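Local atomic coordinates of Two-component system sensor histidine kinase (Bacteroides thetaiotaomicron, PDB entry 3OTT), a protein that probably senses saccharides outside the cell, through the extracellular portion modelled here, and relays the signal inward by ATP-dependent phosphorylation of a histidine. Residues 194-199 with 205-210; 235-238 with 244-247; 511-516 with 532-537; 536-541 with 585-590. All coordinates share one frame; numbering follows the deposited sequence.

The four contacts follow one another along the chain, the last two overlapping at Gly-536 and Gly-537, and fall into two pairs, one in each of the two beta-propellers that precede the C-terminal beta-sandwich. Contacts 1 and 2, with centres about 8 Å apart, are the inner hairpins of consecutive blades in the first propeller and touch through Ser-195, Leu-197 and Trp-206. Contacts 3 and 4, with centres about 12 Å apart, meet on the sheet of strands 530-534 and 537-542 in the second propeller. Between the pairs, centres are 46 to 55 Å apart, so the two pairs do not touch, and each reports on pairing within a blade or packing between blades of its own propeller.

Contact 1 of 4, residues 194-199 with 205-210; sequences NSLLED and VWIGTE
Strands 194-199 and 205-209 form the inner antiparallel hairpin of a propeller blade, with Ser-195 opposite Gly-208 and Leu-197 opposite Trp-206 as hydrogen-bonded pairs. Gly-208 N bonds Ser-195 O at 2.8 Å, and Trp-206 N bonds Leu-197 O at 2.8 Å. At the start of strand 194-199 a classic beta bulge sets two residues against one: Ser-195 N and, more weakly, Asn-194 N both donate to Gly-208 O. The Asn-194 amide then turns to the next blade, where ND2 binds Ile-234 O. On one face Leu-196 and Ile-207 lie side by side, Leu-196 CD2 resting 3.9 Å from Ile-207 CG1. On the other, the Trp-206 indole lies alongside Asp-199, and its NE1 donates to Asp-199 OD2 at 3.0 Å in a straight bond (179°) to the anti lone pair. The carboxylate is turned only 24° from the ring plane. With CG of Asp-199 anti to its own N (chi1 -173°), the carboxylate is carried to the indole edge. Tyr-256 meets the same ring edge-to-face. A phenylalanine in place of Trp-206 would probably leave OD2 without its indole donor and the carboxylate freer to turn. As Asp-199 OD2 also forms a salt bridge with Arg-202, its buried charge is shared between a neutral N-H and a cation, which would be expected to favour the ionised form.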
loop_
_atom_site.group_PDB
_atom_site.type_symbol
_atom_site.label_atom_id
_atom_site.label_comp_id
_atom_site.label_asym_id
_atom_site.label_seq_id
_atom_site.Cartn_x
_atom_site.Cartn_y
_atom_site.Cartn_z
ATOM N N ASN B 194 5.927 -11.363 -31.523
ATOM C CA ASN B 194 4.538 -10.917 -31.522
ATOM C C ASN B 194 4.053 -10.534 -30.165
ATOM O O ASN B 194 3.046 -9.790 -30.048
ATOM C CB ASN B 194 3.564 -12.035 -31.914
ATOM C CG ASN B 194 3.887 -12.692 -33.206
ATOM O OD1 ASN B 194 4.086 -12.031 -34.233
ATOM N ND2 ASN B 194 3.922 -14.031 -33.183
ATOM N N SER B 195 4.673 -11.071 -29.113
ATOM C CA SER B 195 4.003 -10.939 -27.801
ATOM C C SER B 195 4.957 -11.056 -26.620
ATOM O O SER B 195 5.907 -11.875 -26.685
ATOM C CB SER B 195 2.918 -12.025 -27.674
ATOM O OG SER B 195 2.182 -11.797 -26.506
ATOM N N LEU B 196 4.687 -10.252 -25.575
ATOM C CA LEU B 196 5.538 -10.112 -24.417
ATOM C C LEU B 196 4.699 -10.054 -23.178
ATOM O O LEU B 196 3.654 -9.424 -23.190
ATOM C CB LEU B 196 6.389 -8.817 -24.489
ATOM C CG LEU B 196 7.446 -8.701 -25.593
ATOM C CD1 LEU B 196 8.188 -7.307 -25.549
ATOM C CD2 LEU B 196 8.410 -9.850 -25.482
ATOM N N LEU B 197 5.170 -10.662 -22.106
ATOM C CA LEU B 197 4.415 -10.663 -20.866
ATOM C C LEU B 197 5.344 -10.809 -19.671
ATOM O O LEU B 197 6.179 -11.760 -19.583
ATOM C CB LEU B 197 3.365 -11.788 -20.834
ATOM C CG LEU B 197 2.503 -11.850 -19.544
ATOM C CD1 LEU B 197 1.414 -10.760 -19.444
ATOM C CD2 LEU B 197 1.875 -13.227 -19.344
ATOM N N GLU B 198 5.185 -9.895 -18.734
ATOM C CA GLU B 198 5.943 -9.972 -17.511
ATOM C C GLU B 198 5.271 -10.931 -16.568
ATOM O O GLU B 198 4.067 -10.935 -16.466
ATOM C CB GLU B 198 6.027 -8.629 -16.841
ATOM C CG GLU B 198 6.857 -8.689 -15.542
ATOM C CD GLU B 198 6.810 -7.408 -14.710
ATOM O OE1 GLU B 198 5.771 -6.652 -14.745
ATOM O OE2 GLU B 198 7.815 -7.184 -14.003
ATOM N N ASP B 199 6.074 -11.718 -15.842
ATOM C CA ASP B 199 5.588 -12.685 -14.852
ATOM C C ASP B 199 6.408 -12.481 -13.578
ATOM O O ASP B 199 7.515 -13.000 -13.489
ATOM C CB ASP B 199 5.866 -14.109 -15.388
ATOM C CG ASP B 199 5.258 -15.216 -14.523
ATOM O OD1 ASP B 199 4.959 -14.964 -13.345
ATOM O OD2 ASP B 199 5.041 -16.342 -15.039
ATOM N N VAL B 205 10.395 -12.591 -18.252
ATOM C CA VAL B 205 9.566 -12.069 -19.316
ATOM C C VAL B 205 9.330 -13.200 -20.279
ATOM O O VAL B 205 10.264 -13.719 -20.827
ATOM C CB VAL B 205 10.284 -10.959 -20.042
ATOM C CG1 VAL B 205 9.426 -10.416 -21.199
ATOM C CG2 VAL B 205 10.601 -9.837 -19.069
ATOM N N TRP B 206 8.064 -13.581 -20.485
ATOM C CA TRP B 206 7.660 -14.446 -21.578
ATOM C C TRP B 206 7.632 -13.776 -22.924
ATOM O O TRP B 206 7.239 -12.626 -23.019
ATOM C CB TRP B 206 6.289 -14.945 -21.296
ATOM C CG TRP B 206 6.159 -15.767 -20.082
ATOM C CD1 TRP B 206 5.754 -15.368 -18.836
ATOM C CD2 TRP B 206 6.345 -17.177 -20.024
ATOM N NE1 TRP B 206 5.710 -16.455 -17.987
ATOM C CE2 TRP B 206 6.042 -17.584 -18.705
ATOM C CE3 TRP B 206 6.719 -18.148 -20.982
ATOM C CZ2 TRP B 206 6.101 -18.914 -18.308
ATOM C CZ3 TRP B 206 6.785 -19.514 -20.574
ATOM C CH2 TRP B 206 6.476 -19.864 -19.250
ATOM N N ILE B 207 8.094 -14.490 -23.946
ATOM C CA ILE B 207 8.328 -13.982 -25.306
ATOM C C ILE B 207 7.745 -14.952 -26.338
ATOM O O ILE B 207 8.163 -16.085 -26.453
ATOM C CB ILE B 207 9.846 -13.835 -25.586
ATOM C CG1 ILE B 207 10.511 -12.999 -24.462
ATOM C CG2 ILE B 207 10.052 -13.112 -26.920
ATOM C CD1 ILE B 207 11.954 -13.343 -24.236
ATOM N N GLY B 208 6.697 -14.540 -27.019
ATOM C CA GLY B 208 6.070 -15.392 -28.030
ATOM C C GLY B 208 6.455 -14.939 -29.425
ATOM O O GLY B 208 6.391 -13.760 -29.770
ATOM N N THR B 209 6.859 -15.904 -30.220
ATOM C CA THR B 209 7.368 -15.720 -31.542
ATOM C C THR B 209 6.686 -16.734 -32.471
ATOM O O THR B 209 5.868 -17.557 -32.048
ATOM C CB THR B 209 8.914 -15.988 -31.588
ATOM O OG1 THR B 209 9.175 -17.378 -31.328
ATOM C CG2 THR B 209 9.713 -15.137 -30.581
ATOM N N GLU B 210 7.023 -16.681 -33.743
ATOM C CA GLU B 210 6.740 -17.773 -34.618
ATOM C C GLU B 210 7.656 -18.908 -34.242
ATOM O O GLU B 210 8.873 -18.822 -34.413
ATOM C CB GLU B 210 6.994 -17.380 -36.084
ATOM C CG GLU B 210 6.794 -18.556 -37.078
ATOM C CD GLU B 210 6.338 -18.134 -38.528
ATOM O OE1 GLU B 210 5.934 -16.945 -38.742
ATOM O OE2 GLU B 210 6.361 -19.026 -39.451
#

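Contact 2 of 4, residues 235-238 with 244-247; sequences KSLA and DLLA
Leu-237 and Ala-247 form a non-hydrogen-bonded pair in the inner antiparallel hairpin of a propeller blade, the one that follows the blade of residues 194-210. Leu-237 CD2 lies 4.0 Å from Ala-247 CB and, more loosely, 4.5 Å from Leu-245 CD1. The side chain gets there with CG beside its own backbone N and anti to the carbonyl carbon (chi1 -61°). One step along, Ala-238 and Leu-246 are joined by two backbone bonds, Leu-246 N to Ala-238 O at 2.7 Å and Ala-238 N to Leu-246 O at 3.2 Å.

The next shell is supplied by blades on either side. Leu-237 and Leu-245 pack on Leu-197 and Trp-206 from the preceding blade, Leu-245 against the indole itself, whereas Ala-238 and Leu-246 lean on Ile-284 of the following one. Lys-235 and Ser-236 both face Gly-248 in a classic beta bulge, and Ser-236 OG bonds Ile-281 O, tying the hairpin to strand 281-286. Back at the pair nearer the turn, Ala-238 O is also flanked by two leucines: Leu-246 CB stands 3.5 Å from Ala-238 O, and Leu-245 CD2 3.8 Å from it.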
loop_
_atom_site.group_PDB
_atom_site.type_symbol
_atom_site.label_atom_id
_atom_site.label_comp_id
_atom_site.label_asym_id
_atom_site.label_seq_id
_atom_site.Cartn_x
_atom_site.Cartn_y
_atom_site.Cartn_z
ATOM N N LYS B 235 0.602 -15.629 -30.497
ATOM C CA LYS B 235 0.042 -14.289 -30.775
ATOM C C LYS B 235 -0.279 -13.481 -29.524
ATOM O O LYS B 235 -0.362 -12.252 -29.566
ATOM C CB LYS B 235 -1.242 -14.427 -31.593
ATOM C CG LYS B 235 -1.088 -15.326 -32.782
ATOM C CD LYS B 235 -2.152 -15.075 -33.850
ATOM C CE LYS B 235 -1.661 -15.475 -35.269
ATOM N NZ LYS B 235 -0.246 -14.987 -35.649
ATOM N N SER B 236 -0.520 -14.149 -28.410
ATOM C CA SER B 236 -0.952 -13.415 -27.222
ATOM C C SER B 236 -0.631 -14.196 -25.970
ATOM O O SER B 236 -0.546 -15.404 -26.010
ATOM C CB SER B 236 -2.476 -13.186 -27.296
ATOM O OG SER B 236 -3.126 -14.425 -27.652
ATOM N N LEU B 237 -0.503 -13.511 -24.844
ATOM C CA LEU B 237 -0.024 -14.162 -23.600
ATOM C C LEU B 237 -0.753 -13.450 -22.490
ATOM O O LEU B 237 -0.930 -12.243 -22.581
ATOM C CB LEU B 237 1.489 -13.980 -23.403
ATOM C CG LEU B 237 2.475 -14.536 -24.462
ATOM C CD1 LEU B 237 3.934 -13.976 -24.403
ATOM C CD2 LEU B 237 2.543 -16.113 -24.390
ATOM N N ALA B 238 -1.156 -14.207 -21.464
ATOM C CA ALA B 238 -1.678 -13.712 -20.186
ATOM C C ALA B 238 -1.407 -14.780 -19.121
ATOM O O ALA B 238 -1.186 -15.974 -19.444
ATOM C CB ALA B 238 -3.244 -13.492 -20.271
ATOM N N ASP B 244 -1.002 -19.669 -13.885
ATOM C CA ASP B 244 -0.655 -20.329 -15.113
ATOM C C ASP B 244 -0.544 -19.398 -16.294
ATOM O O ASP B 244 -1.313 -18.431 -16.424
ATOM C CB ASP B 244 -1.648 -21.411 -15.400
ATOM C CG ASP B 244 -1.535 -22.537 -14.389
ATOM O OD1 ASP B 244 -0.463 -22.672 -13.725
ATOM O OD2 ASP B 244 -2.502 -23.308 -14.282
ATOM N N LEU B 245 0.397 -19.745 -17.177
ATOM C CA LEU B 245 0.630 -18.985 -18.353
ATOM C C LEU B 245 -0.249 -19.476 -19.476
ATOM O O LEU B 245 -0.286 -20.665 -19.774
ATOM C CB LEU B 245 2.095 -19.108 -18.684
ATOM C CG LEU B 245 2.783 -18.330 -19.774
ATOM C CD1 LEU B 245 2.621 -19.075 -21.055
ATOM C CD2 LEU B 245 2.448 -16.821 -19.843
ATOM N N LEU B 246 -0.960 -18.554 -20.113
ATOM C CA LEU B 246 -1.868 -18.914 -21.213
ATOM C C LEU B 246 -1.306 -18.360 -22.451
ATOM O O LEU B 246 -0.939 -17.185 -22.493
ATOM C CB LEU B 246 -3.247 -18.323 -21.019
ATOM C CG LEU B 246 -4.307 -18.943 -20.100
ATOM C CD1 LEU B 246 -3.858 -19.699 -18.889
ATOM C CD2 LEU B 246 -5.373 -17.861 -19.708
ATOM N N ALA B 247 -1.228 -19.188 -23.475
ATOM C CA ALA B 247 -0.610 -18.766 -24.725
ATOM C C ALA B 247 -1.622 -18.900 -25.848
ATOM O O ALA B 247 -2.160 -19.995 -26.061
ATOM C CB ALA B 247 0.658 -19.606 -25.018
#

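Contact 3 of 4, residues 511-516 with 532-537; sequences DELTGE and VGFHGG
Leu-513, in the loop that joins strand 504-508 of one propeller blade to strand 519-524 of the next, drops its two methyl branches onto the end of strand 532-534. It is the centre of an inverse gamma turn, closed by a weak bond from Thr-514 N to Glu-512 O. Its CD1 meets Val-532 CG1 at 4.1 Å. Its CD2 reaches Phe-534 CD2 at 3.7 Å, the two side chains crossing at about a right angle. Pro-519 and Met-539 pack on the same leucine.

Phe-534 holds its ring where the leucine meets it because CG lies between its own backbone N and carbonyl carbon (chi1 51°). The ring is thereby folded back over the type II turn from Phe-534 to Gly-537, and Gly-537 O sits 3.5 Å above its centre on one face.

Further on, the backbone carbonyl of Glu-516 makes the polar half: its O, which also lies 3.8 Å from His-535 CB, takes a hydrogen from a water at 2.6 Å. The same water accepts from His-535 N at 2.9 Å and also bonds His-535 ND1. The loop is thus fixed to the hairpin in two ways: Leu-513 packs on Val-532 and Phe-534 at the buried side, while at the more exposed side a single water, gripped by three protein atoms, bridges backbone groups that do not bond each other directly.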
loop_
_atom_site.group_PDB
_atom_site.type_symbol
_atom_site.label_atom_id
_atom_site.label_comp_id
_atom_site.label_asym_id
_atom_site.label_seq_id
_atom_site.Cartn_x
_atom_site.Cartn_y
_atom_site.Cartn_z
ATOM N N ASP B 511 -11.460 -38.123 32.322
ATOM C CA ASP B 511 -11.192 -39.513 32.019
ATOM C C ASP B 511 -10.831 -39.706 30.530
ATOM O O ASP B 511 -9.942 -40.473 30.201
ATOM C CB ASP B 511 -12.358 -40.410 32.502
ATOM C CG ASP B 511 -13.709 -40.084 31.823
ATOM O OD1 ASP B 511 -13.878 -38.985 31.196
ATOM O OD2 ASP B 511 -14.622 -40.946 31.930
ATOM N N GLU B 512 -11.475 -38.944 29.650
ATOM C CA GLU B 512 -11.230 -39.004 28.227
ATOM C C GLU B 512 -10.415 -37.810 27.714
ATOM O O GLU B 512 -9.492 -37.979 26.908
ATOM C CB GLU B 512 -12.592 -39.075 27.506
ATOM C CG GLU B 512 -12.483 -39.397 26.028
ATOM C CD GLU B 512 -13.815 -39.840 25.371
ATOM O OE1 GLU B 512 -14.817 -40.129 26.090
ATOM O OE2 GLU B 512 -13.827 -39.902 24.113
ATOM N N LEU B 513 -10.742 -36.589 28.161
ATOM C CA LEU B 513 -10.061 -35.422 27.640
ATOM C C LEU B 513 -8.675 -35.207 28.262
ATOM O O LEU B 513 -8.495 -34.338 29.091
ATOM C CB LEU B 513 -10.930 -34.216 27.835
ATOM C CG LEU B 513 -12.231 -34.100 27.035
ATOM C CD1 LEU B 513 -12.957 -32.864 27.612
ATOM C CD2 LEU B 513 -11.966 -33.906 25.582
ATOM N N THR B 514 -7.692 -35.997 27.859
ATOM C CA THR B 514 -6.452 -36.116 28.615
ATOM C C THR B 514 -5.365 -36.655 27.663
ATOM O O THR B 514 -5.699 -37.336 26.687
ATOM C CB THR B 514 -6.657 -37.070 29.822
ATOM O OG1 THR B 514 -5.512 -37.078 30.664
ATOM C CG2 THR B 514 -6.873 -38.452 29.379
ATOM N N GLY B 515 -4.094 -36.334 27.947
ATOM C CA GLY B 515 -2.957 -36.719 27.090
ATOM C C GLY B 515 -3.153 -36.161 25.694
ATOM O O GLY B 515 -3.303 -34.945 25.512
ATOM N N GLU B 516 -3.218 -37.040 24.715
ATOM C CA GLU B 516 -3.360 -36.590 23.339
ATOM C C GLU B 516 -4.753 -35.946 23.097
ATOM O O GLU B 516 -4.947 -35.195 22.148
ATOM C CB GLU B 516 -3.036 -37.719 22.307
ATOM C CG GLU B 516 -3.991 -38.911 22.312
ATOM C CD GLU B 516 -3.656 -39.962 21.239
ATOM O OE1 GLU B 516 -3.262 -41.088 21.624
ATOM O OE2 GLU B 516 -3.782 -39.674 20.012
ATOM N N VAL B 532 -16.438 -29.396 22.674
ATOM C CA VAL B 532 -15.027 -29.336 23.042
ATOM C C VAL B 532 -14.127 -29.831 21.886
ATOM O O VAL B 532 -14.350 -30.887 21.280
ATOM C CB VAL B 532 -14.717 -30.152 24.341
ATOM C CG1 VAL B 532 -13.224 -29.892 24.847
ATOM C CG2 VAL B 532 -15.690 -29.796 25.488
ATOM N N GLY B 533 -13.100 -29.061 21.572
ATOM C CA GLY B 533 -12.222 -29.411 20.478
ATOM C C GLY B 533 -10.956 -29.937 21.091
ATOM O O GLY B 533 -10.481 -29.419 22.124
ATOM N N PHE B 534 -10.446 -31.000 20.487
ATOM C CA PHE B 534 -9.142 -31.521 20.792
ATOM C C PHE B 534 -8.471 -31.971 19.485
ATOM O O PHE B 534 -9.074 -31.923 18.378
ATOM C CB PHE B 534 -9.232 -32.688 21.806
ATOM C CG PHE B 534 -10.219 -33.776 21.430
ATOM C CD1 PHE B 534 -9.836 -34.835 20.612
ATOM C CD2 PHE B 534 -11.517 -33.770 21.944
ATOM C CE1 PHE B 534 -10.732 -35.866 20.276
ATOM C CE2 PHE B 534 -12.433 -34.810 21.634
ATOM C CZ PHE B 534 -12.043 -35.834 20.785
ATOM N N HIS B 535 -7.235 -32.429 19.617
ATOM C CA HIS B 535 -6.469 -32.913 18.479
ATOM C C HIS B 535 -7.170 -34.033 17.753
ATOM O O HIS B 535 -7.210 -35.144 18.249
ATOM C CB HIS B 535 -5.019 -33.302 18.885
ATOM C CG HIS B 535 -4.103 -32.122 18.951
ATOM N ND1 HIS B 535 -4.278 -31.095 19.867
ATOM C CD2 HIS B 535 -3.046 -31.764 18.184
ATOM C CE1 HIS B 535 -3.353 -30.171 19.674
ATOM N NE2 HIS B 535 -2.581 -30.562 18.669
ATOM N N GLY B 536 -7.683 -33.715 16.558
ATOM C CA GLY B 536 -8.286 -34.683 15.665
ATOM C C GLY B 536 -9.633 -35.241 16.076
ATOM O O GLY B 536 -9.933 -36.416 15.803
ATOM N N GLY B 537 -10.438 -34.416 16.732
ATOM C CA GLY B 537 -11.799 -34.775 17.083
ATOM C C GLY B 537 -12.502 -33.724 17.945
ATOM O O GLY B 537 -11.896 -32.693 18.376
HETATM O O HOH W 1 -5.670 -32.672 22.082
#

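Contact 4 of 4, residues 536-541 with 585-590; sequences GGVMRI and KTMDAR
Strand 537-541 and the turn at 585-588 make no backbone pair, Arg-540 CA and Met-587 CA being 8.6 Å apart, so the junction is made by side chains, Arg-540 and Met-587 above all, and by a side-chain to backbone bond. Arg-540 leaves the strand extended, with CG anti to the backbone N (chi1 -175°), then bends at chi3, which turns the guanidinium back over the thioether. Met-587 SD lies 3.8 Å above the guanidinium plane, over its centre, while Met-587 CE sits 3.8 Å from Arg-540 CB, so the methionine crosses the arginine obliquely, its CE near the base and its SD over the guanidinium. At the edge of the same guanidinium, NH1 donates to Lys-585 O at 3.0 Å (158° at the hydrogen). That oxygen lies in the guanidinium plane, although the donor stands 44° above the carbonyl plane. NH1 also bonds Arg-584 O, so one nitrogen holds two successive carbonyls where the chain enters the turn. A leucine at Arg-540 would probably leave the carbonyls of Arg-584 and Lys-585 without this donor and Met-587 SD without its flat partner.

Val-538 CG2 completes the contact, 4.2 Å from Met-587 CE. Within the turn, Thr-586 OG1 accepts from Asp-588 N in an ST turn at 3.2 Å. Strand 537-542 is flanked in its blade by strands 530-534 and 547-552, and Met-587 also packs on Gln-549 and Ile-551 of the latter. The turn joins strand 578-583 to the outermost strand, 589-591, of the following blade, and Val-538 touches Ile-582 there, so adjacent propeller blades meet at this seam.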
loop_
_atom_site.group_PDB
_atom_site.type_symbol
_atom_site.label_atom_id
_atom_site.label_comp_id
_atom_site.label_asym_id
_atom_site.label_seq_id
_atom_site.Cartn_x
_atom_site.Cartn_y
_atom_site.Cartn_z
ATOM N N GLY B 536 -7.683 -33.715 16.558
ATOM C CA GLY B 536 -8.286 -34.683 15.665
ATOM C C GLY B 536 -9.633 -35.241 16.076
ATOM O O GLY B 536 -9.933 -36.416 15.803
ATOM N N GLY B 537 -10.438 -34.416 16.732
ATOM C CA GLY B 537 -11.799 -34.775 17.083
ATOM C C GLY B 537 -12.502 -33.724 17.945
ATOM O O GLY B 537 -11.896 -32.693 18.376
ATOM N N VAL B 538 -13.804 -33.940 18.134
ATOM C CA VAL B 538 -14.579 -33.074 19.016
ATOM C C VAL B 538 -15.449 -33.932 19.922
ATOM O O VAL B 538 -15.691 -35.081 19.640
ATOM C CB VAL B 538 -15.528 -32.067 18.234
ATOM C CG1 VAL B 538 -14.778 -31.294 17.188
ATOM C CG2 VAL B 538 -16.683 -32.814 17.597
ATOM N N MET B 539 -15.943 -33.327 20.985
ATOM C CA MET B 539 -16.779 -33.992 21.946
ATOM C C MET B 539 -17.995 -33.086 22.181
ATOM O O MET B 539 -17.826 -31.850 22.444
ATOM C CB MET B 539 -16.029 -34.149 23.278
ATOM C CG MET B 539 -16.906 -34.601 24.458
ATOM S SD MET B 539 -15.963 -35.377 25.849
ATOM C CE MET B 539 -16.187 -34.103 26.938
ATOM N N ARG B 540 -19.183 -33.692 22.119
ATOM C CA ARG B 540 -20.421 -32.981 22.401
ATOM C C ARG B 540 -20.904 -33.349 23.793
ATOM O O ARG B 540 -21.062 -34.496 24.093
ATOM C CB ARG B 540 -21.485 -33.334 21.365
ATOM C CG ARG B 540 -22.755 -32.527 21.538
ATOM C CD ARG B 540 -23.856 -32.899 20.528
ATOM N NE ARG B 540 -24.258 -34.275 20.789
ATOM C CZ ARG B 540 -24.953 -35.055 19.962
ATOM N NH1 ARG B 540 -25.359 -34.647 18.766
ATOM N NH2 ARG B 540 -25.222 -36.267 20.336
ATOM N N ILE B 541 -21.162 -32.359 24.623
ATOM C CA ILE B 541 -21.539 -32.546 25.997
ATOM C C ILE B 541 -22.929 -31.979 26.253
ATOM O O ILE B 541 -23.206 -30.848 25.873
ATOM C CB ILE B 541 -20.561 -31.801 26.899
ATOM C CG1 ILE B 541 -19.189 -32.476 26.840
ATOM C CG2 ILE B 541 -21.029 -31.767 28.371
ATOM C CD1 ILE B 541 -18.055 -31.579 27.383
ATOM N N LYS B 585 -26.567 -32.827 15.151
ATOM C CA LYS B 585 -27.379 -33.912 15.730
ATOM C C LYS B 585 -26.748 -35.291 15.494
ATOM O O LYS B 585 -26.604 -36.058 16.457
ATOM C CB LYS B 585 -28.876 -33.841 15.313
ATOM C CG LYS B 585 -29.646 -32.611 15.924
ATOM C CD LYS B 585 -31.220 -32.702 15.701
ATOM C CE LYS B 585 -31.755 -32.227 14.294
ATOM N NZ LYS B 585 -33.149 -32.793 13.870
ATOM N N THR B 586 -26.299 -35.579 14.265
ATOM C CA THR B 586 -25.712 -36.900 13.979
ATOM C C THR B 586 -24.228 -36.989 14.306
ATOM O O THR B 586 -23.706 -38.073 14.542
ATOM C CB THR B 586 -25.851 -37.304 12.512
ATOM O OG1 THR B 586 -25.039 -36.420 11.723
ATOM C CG2 THR B 586 -27.331 -37.280 12.062
ATOM N N MET B 587 -23.551 -35.850 14.256
ATOM C CA MET B 587 -22.089 -35.771 14.464
ATOM C C MET B 587 -21.227 -36.330 13.315
ATOM O O MET B 587 -20.011 -36.485 13.505
ATOM C CB MET B 587 -21.638 -36.336 15.823
ATOM C CG MET B 587 -22.107 -35.491 16.987
ATOM S SD MET B 587 -21.537 -36.091 18.585
ATOM C CE MET B 587 -19.825 -35.456 18.681
ATOM N N ASP B 588 -21.869 -36.629 12.177
ATOM C CA ASP B 588 -21.223 -36.825 10.881
ATOM C C ASP B 588 -20.290 -35.632 10.542
ATOM O O ASP B 588 -20.748 -34.491 10.423
ATOM C CB ASP B 588 -22.263 -36.975 9.710
ATOM C CG ASP B 588 -23.080 -38.278 9.764
ATOM O OD1 ASP B 588 -22.721 -39.239 10.511
ATOM O OD2 ASP B 588 -24.104 -38.356 9.020
ATOM N N ALA B 589 -19.006 -35.921 10.361
ATOM C CA ALA B 589 -18.005 -34.921 9.986
ATOM C C ALA B 589 -17.701 -34.983 8.504
ATOM O O ALA B 589 -17.473 -36.059 7.993
ATOM C CB ALA B 589 -16.735 -35.153 10.761
ATOM N N ARG B 590 -17.686 -33.854 7.812
ATOM C CA ARG B 590 -17.332 -33.886 6.389
ATOM C C ARG B 590 -16.242 -32.897 6.046
ATOM O O ARG B 590 -16.378 -31.725 6.350
ATOM C CB ARG B 590 -18.559 -33.584 5.537
ATOM C CG ARG B 590 -19.433 -34.773 5.311
ATOM C CD ARG B 590 -20.489 -34.416 4.268
ATOM N NE ARG B 590 -21.008 -35.624 3.634
ATOM C CZ ARG B 590 -21.677 -35.654 2.488
ATOM N NH1 ARG B 590 -21.933 -34.529 1.820
ATOM N NH2 ARG B 590 -22.092 -36.825 2.006
#